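PDB 5YJE: protein HIRA from Homo sapiens, which cooperates with ASF1A to promote replication-independent chromatin assembly and is required for the periodic repression of histone gene transcription during the cell cycle. Local coordinates for residues Glu169-Ile174 against Pro193-Ser198. Numbering follows the deposited sequence.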
ATOM      1  N   GLU B 169      -8.021   8.707   4.414  1.00 50.43           N
ATOM      2  CA  GLU B 169      -9.154   7.890   4.850  1.00 48.00           C
ATOM      3  C   GLU B 169     -10.342   8.779   5.140  1.00 39.99           C
ATOM      4  O   GLU B 169     -10.241   9.708   5.943  1.00 41.87           O
ATOM      5  CB  GLU B 169      -8.803   7.083   6.093  1.00 43.01           C
ATOM      6  CG  GLU B 169      -7.821   6.009   5.782  1.00 47.19           C
ATOM      7  CD  GLU B 169      -8.382   4.962   4.818  1.00 50.25           C
ATOM      8  OE1 GLU B 169      -9.558   4.553   4.972  1.00 55.26           O
ATOM      9  OE2 GLU B 169      -7.630   4.540   3.920  1.00 53.55           O
ATOM     10  N   SER B 170     -11.470   8.486   4.512  1.00 44.69           N
ATOM     11  CA  SER B 170     -12.683   9.211   4.852  1.00 47.29           C
ATOM     12  C   SER B 170     -13.065   8.975   6.313  1.00 47.22           C
ATOM     13  O   SER B 170     -12.922   7.869   6.851  1.00 43.04           O
ATOM     14  CB  SER B 170     -13.832   8.802   3.945  1.00 42.10           C
ATOM     15  OG  SER B 170     -15.000   9.504   4.348  1.00 52.77           O
ATOM     16  N   LEU B 171     -13.502  10.045   6.966  1.00 42.71           N
ATOM     17  CA  LEU B 171     -14.081   9.966   8.298  1.00 49.18           C
ATOM     18  C   LEU B 171     -15.590   9.742   8.270  1.00 46.87           C
ATOM     19  O   LEU B 171     -16.239   9.814   9.319  1.00 50.97           O
ATOM     20  CB  LEU B 171     -13.751  11.235   9.097  1.00 46.98           C
ATOM     21  CG  LEU B 171     -12.316  11.385   9.598  1.00 49.64           C
ATOM     22  CD1 LEU B 171     -12.194  12.668  10.420  1.00 49.11           C
ATOM     23  CD2 LEU B 171     -11.956  10.200  10.458  1.00 45.06           C
ATOM     24  N   HIS B 172     -16.150   9.479   7.092  1.00 42.44           N
ATOM     25  CA  HIS B 172     -17.597   9.380   6.950  1.00 50.97           C
ATOM     26  C   HIS B 172     -18.159   8.198   7.732  1.00 50.17           C
ATOM     27  O   HIS B 172     -19.198   8.317   8.394  1.00 51.00           O
ATOM     28  CB  HIS B 172     -17.955   9.277   5.466  1.00 51.89           C
ATOM     29  CG  HIS B 172     -19.401   8.998   5.208  1.00 62.76           C
ATOM     30  ND1 HIS B 172     -20.399   9.910   5.490  1.00 65.24           N
ATOM     31  CD2 HIS B 172     -20.019   7.910   4.683  1.00 61.46           C
ATOM     32  CE1 HIS B 172     -21.567   9.396   5.147  1.00 66.26           C
ATOM     33  NE2 HIS B 172     -21.365   8.185   4.655  1.00 66.25           N
ATOM     34  N   SER B 173     -17.475   7.059   7.676  1.00 49.08           N
ATOM     35  CA  SER B 173     -17.911   5.865   8.391  1.00 47.34           C
ATOM     36  C   SER B 173     -18.076   6.138   9.879  1.00 43.84           C
ATOM     37  O   SER B 173     -19.064   5.729  10.488  1.00 46.26           O
ATOM     38  CB  SER B 173     -16.894   4.751   8.173  1.00 40.87           C
ATOM     39  OG  SER B 173     -17.514   3.506   8.241  1.00 58.56           O
ATOM     40  N   ILE B 174     -17.109   6.831  10.473  1.00 46.28           N
ATOM     41  CA  ILE B 174     -17.115   7.130  11.895  1.00 46.08           C
ATOM     42  C   ILE B 174     -18.158   8.186  12.233  1.00 50.72           C
ATOM     43  O   ILE B 174     -18.754   8.162  13.318  1.00 53.53           O
ATOM     44  CB  ILE B 174     -15.707   7.596  12.298  1.00 49.46           C
ATOM     45  CG1 ILE B 174     -14.747   6.423  12.305  1.00 48.07           C
ATOM     46  CG2 ILE B 174     -15.693   8.344  13.641  1.00 54.87           C
ATOM     47  CD1 ILE B 174     -13.390   6.888  12.678  1.00 55.15           C
ATOM     48  N   PRO B 193      -4.072   7.424  14.336  1.00 42.68           N
ATOM     49  CA  PRO B 193      -5.130   8.351  14.740  1.00 41.87           C
ATOM     50  C   PRO B 193      -6.243   7.651  15.507  1.00 44.14           C
ATOM     51  O   PRO B 193      -6.691   6.552  15.166  1.00 44.44           O
ATOM     52  CB  PRO B 193      -5.640   8.912  13.402  1.00 42.35           C
ATOM     53  CG  PRO B 193      -5.366   7.823  12.408  1.00 39.24           C
ATOM     54  CD  PRO B 193      -4.219   6.985  12.934  1.00 37.32           C
ATOM     55  N   VAL B 194      -6.690   8.330  16.558  1.00 47.11           N
ATOM     56  CA  VAL B 194      -7.769   7.882  17.426  1.00 42.83           C
ATOM     57  C   VAL B 194      -8.816   8.991  17.496  1.00 45.33           C
ATOM     58  O   VAL B 194      -8.481  10.160  17.726  1.00 43.40           O
ATOM     59  CB  VAL B 194      -7.245   7.527  18.832  1.00 42.71           C
ATOM     60  CG1 VAL B 194      -8.338   6.937  19.670  1.00 42.05           C
ATOM     61  CG2 VAL B 194      -6.085   6.557  18.714  1.00 42.63           C
ATOM     62  N   MET B 195     -10.074   8.616  17.285  1.00 45.91           N
ATOM     63  CA  MET B 195     -11.239   9.487  17.354  1.00 42.52           C
ATOM     64  C   MET B 195     -12.097   9.008  18.521  1.00 47.92           C
ATOM     65  O   MET B 195     -12.655   7.903  18.481  1.00 45.79           O
ATOM     66  CB  MET B 195     -12.013   9.438  16.040  1.00 41.03           C
ATOM     67  CG  MET B 195     -11.134   9.598  14.817  1.00 50.10           C
ATOM     68  SD  MET B 195     -10.910  11.325  14.328  1.00 56.79           S
ATOM     69  CE  MET B 195      -9.142  11.484  14.440  1.00 53.40           C
ATOM     70  N   ASN B 196     -12.173   9.824  19.568  1.00 46.06           N
ATOM     71  CA  ASN B 196     -13.020   9.563  20.721  1.00 45.78           C
ATOM     72  C   ASN B 196     -14.312  10.359  20.538  1.00 46.60           C
ATOM     73  O   ASN B 196     -14.301  11.599  20.615  1.00 48.90           O
ATOM     74  CB  ASN B 196     -12.317   9.951  22.021  1.00 50.68           C
ATOM     75  CG  ASN B 196     -12.703   9.058  23.171  1.00 59.10           C
ATOM     76  OD1 ASN B 196     -12.073   8.073  23.429  1.00 65.25           O
ATOM     77  ND2 ASN B 196     -13.804   9.361  23.815  1.00 67.53           N
ATOM     78  N   LEU B 197     -15.412   9.644  20.284  1.00 44.34           N
ATOM     79  CA  LEU B 197     -16.731  10.206  20.039  1.00 46.81           C
ATOM     80  C   LEU B 197     -17.494  10.427  21.351  1.00 52.87           C
ATOM     81  O   LEU B 197     -17.238   9.787  22.384  1.00 49.34           O
ATOM     82  CB  LEU B 197     -17.552   9.294  19.128  1.00 48.05           C
ATOM     83  CG  LEU B 197     -16.975   8.888  17.765  1.00 52.56           C
ATOM     84  CD1 LEU B 197     -18.011   8.124  16.946  1.00 49.25           C
ATOM     85  CD2 LEU B 197     -16.491  10.090  16.996  1.00 47.80           C
ATOM     86  N   SER B 198     -18.469  11.337  21.285  1.00 53.13           N
ATOM     87  CA  SER B 198     -19.229  11.695  22.477  1.00 53.76           C
ATOM     88  C   SER B 198     -20.117  10.553  22.967  1.00 55.18           C
ATOM     89  O   SER B 198     -20.452  10.519  24.152  1.00 53.34           O
ATOM     90  CB  SER B 198     -20.077  12.943  22.217  1.00 47.79           C
ATOM     91  OG  SER B 198     -21.126  12.659  21.310  1.00 52.67           O
TER
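Ser-170 OG accepts the backbone N-H of His-172 (OG to N 3.0 Å, 157° at the hydrogen), closing an ST turn where strand 163-170 gives way to the short helix 172-175, and Leu-171 and Ile-174 on this turn reach Met-195 and Leu-197. Serine suits the place because its short hydroxyl can bond to the chain two residues on.

The side-chain contacts between the two segments are all apolar. Leu-171, just before the helix, has a branched apolar end that suits the buried side of the turn; its CD2 lies 4.2 Å from Met-195 SD, the two side chains crossing at about a right angle. Methionine fits here because its flexible chain, bent at chi2 (-89°) and again at chi3, offers the sulfur to leucine while CG lies 4.1 Å from Ile-174 CD1. The beta-branched Ile-174 serves two partners: its longer arm meets Met-195, and CG2, anti to the backbone N, lies 3.9 Å from Leu-197 CD2.

Leu-154 touches both Leu-171 and Met-195, and Leu-130 of a second subunit packs on Ile-174. The contact joins the turn after one four-stranded sheet to the next sheet, consistent with neighbouring propeller blades; without cross-bonds, cohesion rests on van der Waals contact and water exclusion.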